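Local coordinates for protein CRISPR-associated endonuclease Cas3-HD (Methanocaldococcus jannaschii, PDB 3S4L) that cuts single-stranded DNA with the help of Mg(2+) and single-stranded RNA without metal, acting as a nuclease of CRISPR interference against invading genetic elements, at residues V9-K13 against A78-D82; G88-V94 against D147-F152; I102-K106 against Y169-I174; A117-M121 against F187-S192. One frame throughout, in Å; residues are numbered along the deposited sequence.

Contact 1 (V9-K13 against A78-D82); sequences VLAFK and AIIND
A classic beta bulge at A11 and F12 bends the N-terminal chain of this HD-domain nuclease past the end of helix 73-80. L10 is extended (-99/142), A11 drops to near-helical angles (-91/-39), and F12 returns to extended ones (-145/163). Segment 78-82 is helical through I80, and N81 is the first residue to leave helical phi/psi. The CA atoms come closest between K13 and I79, 5.8 Å apart. I79 (chi1 m, chi2 t) buries the most surface, and its two arms lie apart: I79 CD1 is 3.4 Å from L10 O and 3.7 Å from A11 O, while I79 CG2 meets F12 C at 3.8 Å. L10 (chi1 m, chi2 t) points toward the helix, bringing its CD1 to 4.0 Å from I79 CG2 and 4.1 Å from I80 CG1. F12, whose CA-to-CB bond points away from the helix, stacks edge-to-face with H20 and makes a cation-pi contact with K70, its side chain about 6 Å from that of the metal ligand D67. K13 suits the exposed border, its long aliphatic chain passing the carbonyl end of the helix with K13 CE 3.3 Å from I79 O.

Contact 2 (G88-V94 against D147-F152); sequences GFRHELV and DKLKKF. With CA (calcium ion), chain C.
One carbonyl does double duty here: K148 O accepts the hydrogen bond from R90 N (3.1 Å, 150° at the hydrogen) and also a CA-H...O contact from F89 CA at 3.4 Å. K148 CA returns such a contact to G88 O at 3.5 Å. The backbones therefore lie very close, the F89 and K148 CA atoms 4.7 Å apart. G88 has positive phi (76/-7), which favours glycine; F89 (-56/136) and R90 (-125/105) are extended and lead into helix 91-107. Across from them the chain leaves helix 142-149 through a type I turn from L149 to F152, with F152 N to L149 O at 2.9 Å. F89 and F152, both chi1 t, meet F89 CE1 to F152 CD1 at 3.7 Å. V94 CG2 lies 3.8 Å from F152 CD1, and L93 CD2 touches K148 CB at 3.7 Å. The methylenes of R90 and K148 pack CG to CG at 3.4 Å. H91 (chi1 p) points away from this core, and its NE2 binds calcium at 2.3 Å, alongside D67, H123 and H124, the metal site of the HD fold. R90 NH1 sits 2.8 Å from E92 OE2, an attraction of charges without a directed N-H. Apolar packing on one face and metal ligation on the other is consistent with a segment held by backbone and hydrophobic contacts while the H91 imidazole binds the calcium seen here, at the site assigned to catalytic Mg(2+).

Contact 3 (I102-K106 against Y169-I174); sequences ILLKK and YSIGDI
Residues 102-106 form regular helix within helix 91-107, with K106 N bonded to I102 O at 3.0 Å, whereas 169-174 is an irregular loop. The two backbones stay well apart, the nearest CA atoms being those of K105 and I174 at 7.8 Å, so side chains alone bridge the gap. Y169, extended at -159/-167 with chi1 p, points toward the helix. Y169 OH lies 3.9 Å from I102 CG2 and 3.7 Å from K106 CB, and Y169 CE1 lies 4.2 Å from K105 CG. A tyrosine fits this border because its ring can lie beside the methylenes of K105 while its hydroxyl end reaches I102 and K106. Behind it the loop folds into an ST turn: S170 OG accepts from G172 N at 3.2 Å, although the position of that oxygen is less sure. G172 suits this turn, since a CB there would probably be crowded by S170 OG. I171 and I174 also reach the helix. I171 CG2 meets I102 CD1 at 4.1 Å, and I174 CD1 lies 4.4 Å from I102 CG1. Beneath them I102 also packs on L65 of helix 52-65 and I167 of helix 159-167, joining this surface loop to the helical core of the HD domain. Farther out, the methylenes of K105 (chi1 t, chi2 p) cover I174, with K105 CD 3.5 Å from I174 CG2, and leave the amine toward solvent.

Contact 4 (A117-M121 against F187-S192); sequences ALTVM and FVIEMS
Two helices of the HD-domain core cross almost at right angles, their short segments making a signed angle of -98° with axes 11.4 Å apart at closest approach. Both are regular, with M121 N to A117 O and M191 N to F187 O each 2.8 Å. L118 and M191 have the nearest CA atoms at 7.6 Å, with M121 and V188 next at 8.8 Å. Long, flexible methionines fill the gap, one from each helix. M191 (chi1 m, chi3 m) is the bump from 187-192: its CE drops into the hollow beside small A117, 3.6 Å from A117 CB and 3.6 Å from L118 N, with L118 CB closing the side at 4.3 Å. M121 (chi1 and chi2 t, chi3 m) reaches the other way in an extended form, and its CE lies 3.8 Å from V188 CG1. The F187 ring takes the margin, A117 CB standing at its edge 4.4 Å from CZ. Alanine suits its place because a larger residue would fill the hollow that M191 occupies. S192 can face this oily interior because its OG donates to V188 O at 2.7 Å. V120 O accepts a hydrogen bond from ND1 of H123, whose NE2 binds metal. Apolar groups make up the interface, so cohesion rests on shape and exclusion of water, while the H123 bond is consistent with V120 O helping to hold that ring in place.

In the fold
Contacts 2 and 4 interlock: their centres are 12 Å apart, and E92 CG packs 3.4 Å from M121 O. Both lie near the metal site: contact 2 supplies H91, and contact 4 shortly precedes H123 and H124 in the chain, the M121 and H123 side chains being about 7 Å apart. Contact 3 uses the same helix 91-107 as contact 2 farther along, away from the site; the centres of these two are 22 Å apart, and L103 CD1 of contact 3 meets A117 N of contact 4 at 4.1 Å. Contact 1 is peripheral and touches none of the others, its nearest atoms being about 8 Å from contact 2, yet the F12 side chain comes about 8 Å from a bound calcium.

Contact 1 (V9-K13 against A78-D82)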
loop_
_atom_site.group_PDB
_atom_site.type_symbol
_atom_site.label_atom_id
_atom_site.label_comp_id
_atom_site.label_asym_id
_atom_site.label_seq_id
_atom_site.Cartn_x
_atom_site.Cartn_y
_atom_site.Cartn_z
ATOM N N VAL A 9 6.332 13.800 9.838
ATOM C CA VAL A 9 5.411 13.037 8.994
ATOM C C VAL A 9 4.516 12.161 9.875
ATOM O O VAL A 9 4.982 11.204 10.490
ATOM C CB VAL A 9 6.169 12.169 7.981
ATOM C CG1 VAL A 9 5.196 11.581 6.961
ATOM C CG2 VAL A 9 7.231 13.002 7.281
ATOM N N LEU A 10 3.232 12.505 9.948
ATOM C CA LEU A 10 2.335 11.904 10.940
ATOM C C LEU A 10 1.462 10.761 10.412
ATOM O O LEU A 10 0.987 10.809 9.273
ATOM C CB LEU A 10 1.450 12.986 11.583
ATOM C CG LEU A 10 2.162 14.022 12.463
ATOM C CD1 LEU A 10 1.180 15.000 13.111
ATOM C CD2 LEU A 10 3.001 13.326 13.546
ATOM N N ALA A 11 1.272 9.732 11.246
ATOM C CA ALA A 11 0.288 8.685 10.972
ATOM C C ALA A 11 -1.030 9.108 11.613
ATOM O O ALA A 11 -2.108 8.890 11.052
ATOM C CB ALA A 11 0.752 7.317 11.532
ATOM N N PHE A 12 -0.918 9.705 12.802
ATOM C CA PHE A 12 -2.047 10.251 13.554
ATOM C C PHE A 12 -1.554 11.488 14.284
ATOM O O PHE A 12 -0.343 11.658 14.466
ATOM C CB PHE A 12 -2.549 9.257 14.608
ATOM C CG PHE A 12 -2.806 7.884 14.077
ATOM C CD1 PHE A 12 -4.022 7.572 13.497
ATOM C CD2 PHE A 12 -1.833 6.900 14.163
ATOM C CE1 PHE A 12 -4.262 6.292 13.004
ATOM C CE2 PHE A 12 -2.065 5.621 13.670
ATOM C CZ PHE A 12 -3.284 5.317 13.092
ATOM N N LYS A 13 -2.485 12.328 14.732
ATOM C CA LYS A 13 -2.133 13.524 15.492
ATOM C C LYS A 13 -1.053 13.216 16.529
ATOM O O LYS A 13 -0.120 14.003 16.714
ATOM C CB LYS A 13 -3.377 14.096 16.180
ATOM C CG LYS A 13 -3.497 15.603 16.110
ATOM C CD LYS A 13 -4.964 16.011 16.053
ATOM C CE LYS A 13 -5.144 17.467 15.648
ATOM N NZ LYS A 13 -4.981 18.398 16.803
ATOM N N ALA A 78 -4.433 17.585 6.753
ATOM C CA ALA A 78 -5.710 17.262 7.374
ATOM C C ALA A 78 -5.536 16.732 8.805
ATOM O O ALA A 78 -6.398 16.936 9.652
ATOM C CB ALA A 78 -6.499 16.279 6.507
ATOM N N ILE A 79 -4.419 16.061 9.072
ATOM C CA ILE A 79 -4.154 15.510 10.406
ATOM C C ILE A 79 -3.904 16.595 11.450
ATOM O O ILE A 79 -4.408 16.517 12.569
ATOM C CB ILE A 79 -2.927 14.587 10.399
ATOM C CG1 ILE A 79 -3.227 13.293 9.648
ATOM C CG2 ILE A 79 -2.493 14.264 11.826
ATOM C CD1 ILE A 79 -2.045 12.342 9.607
ATOM N N ILE A 80 -3.130 17.606 11.069
ATOM C CA ILE A 80 -2.705 18.663 11.979
ATOM C C ILE A 80 -3.792 19.704 12.213
ATOM O O ILE A 80 -3.865 20.322 13.284
ATOM C CB ILE A 80 -1.471 19.393 11.410
ATOM C CG1 ILE A 80 -0.259 18.468 11.438
ATOM C CG2 ILE A 80 -1.195 20.692 12.169
ATOM C CD1 ILE A 80 0.550 18.511 10.165
ATOM N N ASN A 81 -4.628 19.905 11.202
ATOM C CA ASN A 81 -5.588 21.000 11.224
ATOM C C ASN A 81 -7.024 20.541 10.963
ATOM O O ASN A 81 -7.318 19.931 9.929
ATOM C CB ASN A 81 -5.178 22.074 10.208
ATOM C CG ASN A 81 -5.890 23.395 10.432
ATOM O OD1 ASN A 81 -6.858 23.476 11.195
ATOM N ND2 ASN A 81 -5.412 24.442 9.767
ATOM N N ASP A 82 -7.912 20.839 11.910
ATOM C CA ASP A 82 -9.338 20.569 11.740
ATOM C C ASP A 82 -10.053 21.772 11.111
ATOM O O ASP A 82 -11.103 22.211 11.584
ATOM C CB ASP A 82 -9.994 20.180 13.067
#

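Contact 2 (G88-V94 against D147-F152)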
loop_
_atom_site.group_PDB
_atom_site.type_symbol
_atom_site.label_atom_id
_atom_site.label_comp_id
_atom_site.label_asym_id
_atom_site.label_seq_id
_atom_site.Cartn_x
_atom_site.Cartn_y
_atom_site.Cartn_z
ATOM N N GLY A 88 -12.532 13.810 -0.086
ATOM C CA GLY A 88 -12.552 12.574 -0.840
ATOM C C GLY A 88 -11.179 11.969 -1.079
ATOM O O GLY A 88 -11.077 10.848 -1.599
ATOM N N PHE A 89 -10.117 12.690 -0.721
ATOM C CA PHE A 89 -8.795 12.127 -0.947
ATOM C C PHE A 89 -8.643 10.762 -0.261
ATOM O O PHE A 89 -9.054 10.581 0.892
ATOM C CB PHE A 89 -7.668 13.043 -0.496
ATOM C CG PHE A 89 -6.305 12.413 -0.651
ATOM C CD1 PHE A 89 -5.721 12.274 -1.916
ATOM C CD2 PHE A 89 -5.617 11.930 0.457
ATOM C CE1 PHE A 89 -4.451 11.664 -2.074
ATOM C CE2 PHE A 89 -4.345 11.339 0.317
ATOM C CZ PHE A 89 -3.760 11.198 -0.946
ATOM N N ARG A 90 -8.063 9.803 -0.979
ATOM C CA ARG A 90 -7.871 8.447 -0.441
ATOM C C ARG A 90 -6.399 8.032 -0.511
ATOM O O ARG A 90 -5.866 7.734 -1.580
ATOM C CB ARG A 90 -8.760 7.454 -1.183
ATOM C CG ARG A 90 -10.205 7.898 -1.242
ATOM C CD ARG A 90 -11.061 7.307 -0.143
ATOM N NE ARG A 90 -10.377 7.178 1.138
ATOM C CZ ARG A 90 -10.423 6.086 1.894
ATOM N NH1 ARG A 90 -11.114 5.029 1.481
ATOM N NH2 ARG A 90 -9.780 6.042 3.059
ATOM N N HIS A 91 -5.743 8.048 0.645
ATOM C CA HIS A 91 -4.311 7.787 0.733
ATOM C C HIS A 91 -3.900 6.442 0.127
ATOM O O HIS A 91 -2.806 6.318 -0.438
ATOM C CB HIS A 91 -3.865 7.834 2.190
ATOM C CG HIS A 91 -4.471 6.758 3.036
ATOM N ND1 HIS A 91 -5.757 6.812 3.512
ATOM C CD2 HIS A 91 -3.945 5.598 3.496
ATOM C CE1 HIS A 91 -6.013 5.726 4.224
ATOM N NE2 HIS A 91 -4.933 4.980 4.223
ATOM N N GLU A 92 -4.769 5.440 0.229
ATOM C CA GLU A 92 -4.386 4.088 -0.194
ATOM C C GLU A 92 -4.095 3.967 -1.690
ATOM O O GLU A 92 -3.340 3.083 -2.109
ATOM C CB GLU A 92 -5.411 3.026 0.244
ATOM C CG GLU A 92 -6.809 3.210 -0.298
ATOM C CD GLU A 92 -7.718 3.955 0.683
ATOM O OE1 GLU A 92 -7.303 5.012 1.208
ATOM O OE2 GLU A 92 -8.843 3.474 0.936
ATOM N N LEU A 93 -4.698 4.839 -2.497
ATOM C CA LEU A 93 -4.457 4.814 -3.950
ATOM C C LEU A 93 -3.028 5.262 -4.232
ATOM O O LEU A 93 -2.347 4.714 -5.097
ATOM C CB LEU A 93 -5.449 5.706 -4.700
ATOM C CG LEU A 93 -6.825 5.144 -5.088
ATOM C CD1 LEU A 93 -7.576 4.545 -3.926
ATOM C CD2 LEU A 93 -7.657 6.252 -5.747
ATOM N N VAL A 94 -2.584 6.266 -3.484
ATOM C CA VAL A 94 -1.211 6.736 -3.568
ATOM C C VAL A 94 -0.240 5.717 -2.983
ATOM O O VAL A 94 0.854 5.545 -3.510
ATOM C CB VAL A 94 -1.026 8.068 -2.838
ATOM C CG1 VAL A 94 0.465 8.414 -2.737
ATOM C CG2 VAL A 94 -1.825 9.148 -3.547
ATOM N N ASP A 147 -12.107 11.122 -8.652
ATOM C CA ASP A 147 -12.671 11.688 -7.432
ATOM C C ASP A 147 -11.680 11.569 -6.251
ATOM O O ASP A 147 -11.488 12.510 -5.472
ATOM C CB ASP A 147 -13.978 10.951 -7.074
ATOM C CG ASP A 147 -15.141 11.320 -7.995
ATOM O OD1 ASP A 147 -15.032 12.338 -8.715
ATOM O OD2 ASP A 147 -16.174 10.603 -7.985
ATOM N N LYS A 148 -11.051 10.408 -6.126
ATOM C CA LYS A 148 -10.295 10.113 -4.914
ATOM C C LYS A 148 -8.888 10.691 -4.962
ATOM O O LYS A 148 -8.170 10.707 -3.962
ATOM C CB LYS A 148 -10.273 8.609 -4.638
ATOM C CG LYS A 148 -11.639 7.997 -4.305
ATOM C CD LYS A 148 -11.528 6.453 -4.330
ATOM C CE LYS A 148 -12.720 5.759 -3.671
ATOM N NZ LYS A 148 -12.344 4.360 -3.264
ATOM N N LEU A 149 -8.508 11.183 -6.132
ATOM C CA LEU A 149 -7.189 11.776 -6.303
ATOM C C LEU A 149 -7.283 13.265 -6.621
ATOM O O LEU A 149 -6.267 13.955 -6.735
ATOM C CB LEU A 149 -6.401 11.020 -7.378
ATOM C CG LEU A 149 -5.974 9.672 -6.817
ATOM C CD1 LEU A 149 -5.259 8.809 -7.844
ATOM C CD2 LEU A 149 -5.080 9.948 -5.596
ATOM N N LYS A 150 -8.509 13.759 -6.747
ATOM C CA LYS A 150 -8.725 15.157 -7.121
ATOM C C LYS A 150 -7.825 16.103 -6.325
ATOM O O LYS A 150 -7.112 16.928 -6.905
ATOM C CB LYS A 150 -10.192 15.554 -6.926
ATOM C CG LYS A 150 -10.551 16.912 -7.547
ATOM C CD LYS A 150 -12.051 17.184 -7.461
ATOM C CE LYS A 150 -12.446 18.383 -8.320
ATOM N NZ LYS A 150 -11.818 19.644 -7.830
ATOM N N LYS A 151 -7.847 15.970 -4.999
ATOM C CA LYS A 151 -7.090 16.880 -4.131
ATOM C C LYS A 151 -5.644 16.445 -3.847
ATOM O O LYS A 151 -4.986 17.014 -2.976
ATOM C CB LYS A 151 -7.838 17.142 -2.817
ATOM C CG LYS A 151 -9.029 18.063 -2.968
ATOM C CD LYS A 151 -8.682 19.217 -3.896
ATOM C CE LYS A 151 -9.668 20.372 -3.791
ATOM N NZ LYS A 151 -9.104 21.603 -4.430
ATOM N N PHE A 152 -5.136 15.454 -4.574
ATOM C CA PHE A 152 -3.735 15.079 -4.387
ATOM C C PHE A 152 -2.826 16.209 -4.877
ATOM O O PHE A 152 -2.952 16.670 -6.012
ATOM C CB PHE A 152 -3.389 13.767 -5.097
ATOM C CG PHE A 152 -1.933 13.362 -4.959
ATOM C CD1 PHE A 152 -1.433 12.912 -3.737
ATOM C CD2 PHE A 152 -1.070 13.414 -6.053
ATOM C CE1 PHE A 152 -0.094 12.535 -3.604
ATOM C CE2 PHE A 152 0.267 13.031 -5.931
ATOM C CZ PHE A 152 0.760 12.594 -4.701
HETATM CA CA CA C . -4.686 3.262 5.743
HETATM O O HOH W 1 -4.910 4.654 8.189
HETATM O O HOH W 2 -3.929 1.936 7.488
#

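Contact 3 (I102-K106 against Y169-I174)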
loop_
_atom_site.group_PDB
_atom_site.type_symbol
_atom_site.label_atom_id
_atom_site.label_comp_id
_atom_site.label_asym_id
_atom_site.label_seq_id
_atom_site.Cartn_x
_atom_site.Cartn_y
_atom_site.Cartn_z
ATOM N N ILE A 102 7.915 -0.284 -5.974
ATOM C CA ILE A 102 8.890 -0.822 -5.052
ATOM C C ILE A 102 8.871 -2.359 -5.061
ATOM O O ILE A 102 9.931 -2.969 -5.072
ATOM C CB ILE A 102 8.729 -0.223 -3.654
ATOM C CG1 ILE A 102 9.289 1.202 -3.672
ATOM C CG2 ILE A 102 9.476 -1.073 -2.610
ATOM C CD1 ILE A 102 8.563 2.149 -2.782
ATOM N N LEU A 103 7.693 -2.986 -5.116
ATOM C CA LEU A 103 7.643 -4.450 -5.194
ATOM C C LEU A 103 8.276 -4.971 -6.478
ATOM O O LEU A 103 8.976 -5.987 -6.473
ATOM C CB LEU A 103 6.212 -4.976 -5.058
ATOM C CG LEU A 103 5.567 -4.882 -3.669
ATOM C CD1 LEU A 103 4.095 -5.322 -3.749
ATOM C CD2 LEU A 103 6.355 -5.734 -2.664
ATOM N N LEU A 104 8.027 -4.280 -7.580
ATOM C CA LEU A 104 8.548 -4.717 -8.866
ATOM C C LEU A 104 10.067 -4.689 -8.822
ATOM O O LEU A 104 10.729 -5.614 -9.306
ATOM C CB LEU A 104 8.054 -3.806 -9.992
ATOM C CG LEU A 104 7.705 -4.437 -11.340
ATOM C CD1 LEU A 104 7.971 -3.442 -12.460
ATOM C CD2 LEU A 104 8.445 -5.738 -11.597
ATOM N N LYS A 105 10.623 -3.631 -8.239
ATOM C CA LYS A 105 12.081 -3.537 -8.112
ATOM C C LYS A 105 12.648 -4.685 -7.271
ATOM O O LYS A 105 13.533 -5.414 -7.708
ATOM C CB LYS A 105 12.487 -2.204 -7.487
ATOM C CG LYS A 105 13.979 -1.969 -7.498
ATOM C CD LYS A 105 14.452 -1.568 -8.876
ATOM C CE LYS A 105 15.976 -1.624 -8.978
ATOM N NZ LYS A 105 16.650 -1.347 -7.672
ATOM N N LYS A 106 12.106 -4.851 -6.072
ATOM C CA LYS A 106 12.622 -5.822 -5.110
ATOM C C LYS A 106 12.509 -7.272 -5.581
ATOM O O LYS A 106 13.414 -8.068 -5.343
ATOM C CB LYS A 106 11.939 -5.644 -3.740
ATOM C CG LYS A 106 12.308 -6.706 -2.699
ATOM C CD LYS A 106 13.688 -6.460 -2.084
ATOM C CE LYS A 106 14.548 -7.734 -2.069
ATOM N NZ LYS A 106 15.904 -7.513 -1.473
ATOM N N TYR A 169 15.941 2.369 0.309
ATOM C CA TYR A 169 16.456 2.946 -0.929
ATOM C C TYR A 169 15.555 3.976 -1.612
ATOM O O TYR A 169 14.588 4.462 -1.022
ATOM C CB TYR A 169 16.932 1.874 -1.910
ATOM C CG TYR A 169 15.934 0.799 -2.215
ATOM C CD1 TYR A 169 15.210 0.819 -3.397
ATOM C CD2 TYR A 169 15.713 -0.238 -1.323
ATOM C CE1 TYR A 169 14.290 -0.171 -3.688
ATOM C CE2 TYR A 169 14.792 -1.234 -1.600
ATOM C CZ TYR A 169 14.086 -1.194 -2.785
ATOM O OH TYR A 169 13.170 -2.178 -3.068
ATOM N N SER A 170 15.895 4.298 -2.860
ATOM C CA SER A 170 15.523 5.577 -3.468
ATOM C C SER A 170 14.484 5.500 -4.580
ATOM O O SER A 170 14.733 4.904 -5.632
ATOM C CB SER A 170 16.801 6.241 -4.005
ATOM O OG SER A 170 16.564 7.523 -4.548
ATOM N N ILE A 171 13.327 6.124 -4.350
ATOM C CA ILE A 171 12.306 6.266 -5.394
ATOM C C ILE A 171 12.755 7.233 -6.492
ATOM O O ILE A 171 12.008 7.508 -7.430
ATOM C CB ILE A 171 10.925 6.729 -4.851
ATOM C CG1 ILE A 171 11.091 7.671 -3.650
ATOM C CG2 ILE A 171 10.057 5.529 -4.499
ATOM C CD1 ILE A 171 11.473 9.087 -4.049
ATOM N N GLY A 172 13.964 7.768 -6.360
ATOM C CA GLY A 172 14.591 8.460 -7.465
ATOM C C GLY A 172 15.003 7.404 -8.472
ATOM O O GLY A 172 14.639 7.469 -9.649
ATOM N N ASP A 173 15.744 6.407 -7.988
ATOM C CA ASP A 173 16.263 5.331 -8.826
ATOM C C ASP A 173 15.194 4.466 -9.503
ATOM O O ASP A 173 15.533 3.588 -10.294
ATOM N N ILE A 174 13.916 4.699 -9.193
ATOM C CA ILE A 174 12.812 3.981 -9.861
ATOM C C ILE A 174 11.462 4.710 -9.838
ATOM O O ILE A 174 11.223 5.650 -10.607
ATOM C CB ILE A 174 12.627 2.538 -9.310
ATOM C CG1 ILE A 174 13.101 2.441 -7.852
ATOM C CG2 ILE A 174 13.354 1.519 -10.194
ATOM C CD1 ILE A 174 11.986 2.495 -6.842
#

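Contact 4 (A117-M121 against F187-S192)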
loop_
_atom_site.group_PDB
_atom_site.type_symbol
_atom_site.label_atom_id
_atom_site.label_comp_id
_atom_site.label_asym_id
_atom_site.label_seq_id
_atom_site.Cartn_x
_atom_site.Cartn_y
_atom_site.Cartn_z
ATOM N N ALA A 117 0.162 -4.404 -4.585
ATOM C CA ALA A 117 -0.359 -3.049 -4.722
ATOM C C ALA A 117 -1.881 -3.006 -4.570
ATOM O O ALA A 117 -2.432 -2.079 -3.967
ATOM C CB ALA A 117 0.062 -2.442 -6.067
ATOM N N LEU A 118 -2.550 -4.010 -5.128
ATOM C CA LEU A 118 -3.999 -4.143 -5.025
ATOM C C LEU A 118 -4.433 -4.361 -3.577
ATOM O O LEU A 118 -5.447 -3.833 -3.139
ATOM C CB LEU A 118 -4.478 -5.317 -5.884
ATOM C CG LEU A 118 -5.989 -5.546 -5.976
ATOM C CD1 LEU A 118 -6.691 -4.269 -6.444
ATOM C CD2 LEU A 118 -6.277 -6.702 -6.920
ATOM N N THR A 119 -3.658 -5.140 -2.833
ATOM C CA THR A 119 -3.960 -5.376 -1.433
ATOM C C THR A 119 -3.899 -4.046 -0.697
ATOM O O THR A 119 -4.773 -3.719 0.120
ATOM C CB THR A 119 -2.941 -6.349 -0.818
ATOM O OG1 THR A 119 -3.029 -7.606 -1.495
ATOM C CG2 THR A 119 -3.219 -6.547 0.660
ATOM N N VAL A 120 -2.848 -3.286 -1.000
ATOM C CA VAL A 120 -2.644 -1.976 -0.419
ATOM C C VAL A 120 -3.752 -0.982 -0.834
ATOM O O VAL A 120 -4.196 -0.156 -0.031
ATOM C CB VAL A 120 -1.271 -1.427 -0.810
ATOM C CG1 VAL A 120 -1.259 0.095 -0.671
ATOM C CG2 VAL A 120 -0.171 -2.076 0.049
ATOM N N MET A 121 -4.190 -1.073 -2.088
ATOM C CA MET A 121 -5.229 -0.196 -2.611
ATOM C C MET A 121 -6.557 -0.525 -1.934
ATOM O O MET A 121 -7.478 0.284 -1.891
ATOM C CB MET A 121 -5.353 -0.385 -4.127
ATOM C CG MET A 121 -6.032 0.782 -4.869
ATOM S SD MET A 121 -6.508 0.348 -6.555
ATOM C CE MET A 121 -4.980 0.621 -7.430
ATOM N N PHE A 187 -1.788 5.173 -13.341
ATOM C CA PHE A 187 -1.527 3.883 -12.713
ATOM C C PHE A 187 -2.762 3.299 -12.051
ATOM O O PHE A 187 -3.107 2.141 -12.279
ATOM C CB PHE A 187 -0.402 3.948 -11.674
ATOM C CG PHE A 187 -0.228 2.657 -10.935
ATOM C CD1 PHE A 187 0.431 1.595 -11.523
ATOM C CD2 PHE A 187 -0.769 2.486 -9.679
ATOM C CE1 PHE A 187 0.565 0.393 -10.855
ATOM C CE2 PHE A 187 -0.635 1.299 -9.013
ATOM C CZ PHE A 187 0.032 0.246 -9.603
ATOM N N VAL A 188 -3.421 4.090 -11.214
ATOM C CA VAL A 188 -4.587 3.588 -10.492
ATOM C C VAL A 188 -5.751 3.183 -11.416
ATOM O O VAL A 188 -6.367 2.135 -11.223
ATOM C CB VAL A 188 -5.074 4.579 -9.418
ATOM C CG1 VAL A 188 -6.251 3.973 -8.673
ATOM C CG2 VAL A 188 -3.923 4.932 -8.458
ATOM N N ILE A 189 -6.047 4.000 -12.420
ATOM C CA ILE A 189 -7.050 3.618 -13.403
ATOM C C ILE A 189 -6.686 2.270 -14.011
ATOM O O ILE A 189 -7.507 1.346 -14.042
ATOM C CB ILE A 189 -7.169 4.679 -14.526
ATOM C CG1 ILE A 189 -7.826 5.945 -13.983
ATOM C CG2 ILE A 189 -7.969 4.133 -15.717
ATOM C CD1 ILE A 189 -7.804 7.107 -14.949
ATOM N N GLU A 190 -5.445 2.157 -14.481
ATOM C CA GLU A 190 -4.954 0.919 -15.085
ATOM C C GLU A 190 -5.081 -0.249 -14.114
ATOM O O GLU A 190 -5.317 -1.386 -14.520
ATOM C CB GLU A 190 -3.496 1.084 -15.532
ATOM C CG GLU A 190 -3.061 0.126 -16.631
ATOM C CD GLU A 190 -1.579 0.241 -16.973
ATOM O OE1 GLU A 190 -1.143 -0.398 -17.961
ATOM O OE2 GLU A 190 -0.851 0.963 -16.252
ATOM N N MET A 191 -4.934 0.030 -12.824
ATOM C CA MET A 191 -5.068 -1.008 -11.811
ATOM C C MET A 191 -6.512 -1.430 -11.618
ATOM O O MET A 191 -6.830 -2.612 -11.641
ATOM C CB MET A 191 -4.519 -0.507 -10.477
ATOM C CG MET A 191 -3.019 -0.650 -10.357
ATOM S SD MET A 191 -2.574 -2.182 -9.534
ATOM C CE MET A 191 -2.998 -1.731 -7.839
ATOM N N SER A 192 -7.371 -0.438 -11.412
ATOM C CA SER A 192 -8.783 -0.647 -11.118
ATOM C C SER A 192 -9.469 -1.422 -12.221
ATOM O O SER A 192 -10.383 -2.204 -11.964
ATOM C CB SER A 192 -9.468 0.706 -10.956
ATOM O OG SER A 192 -8.697 1.534 -10.109
#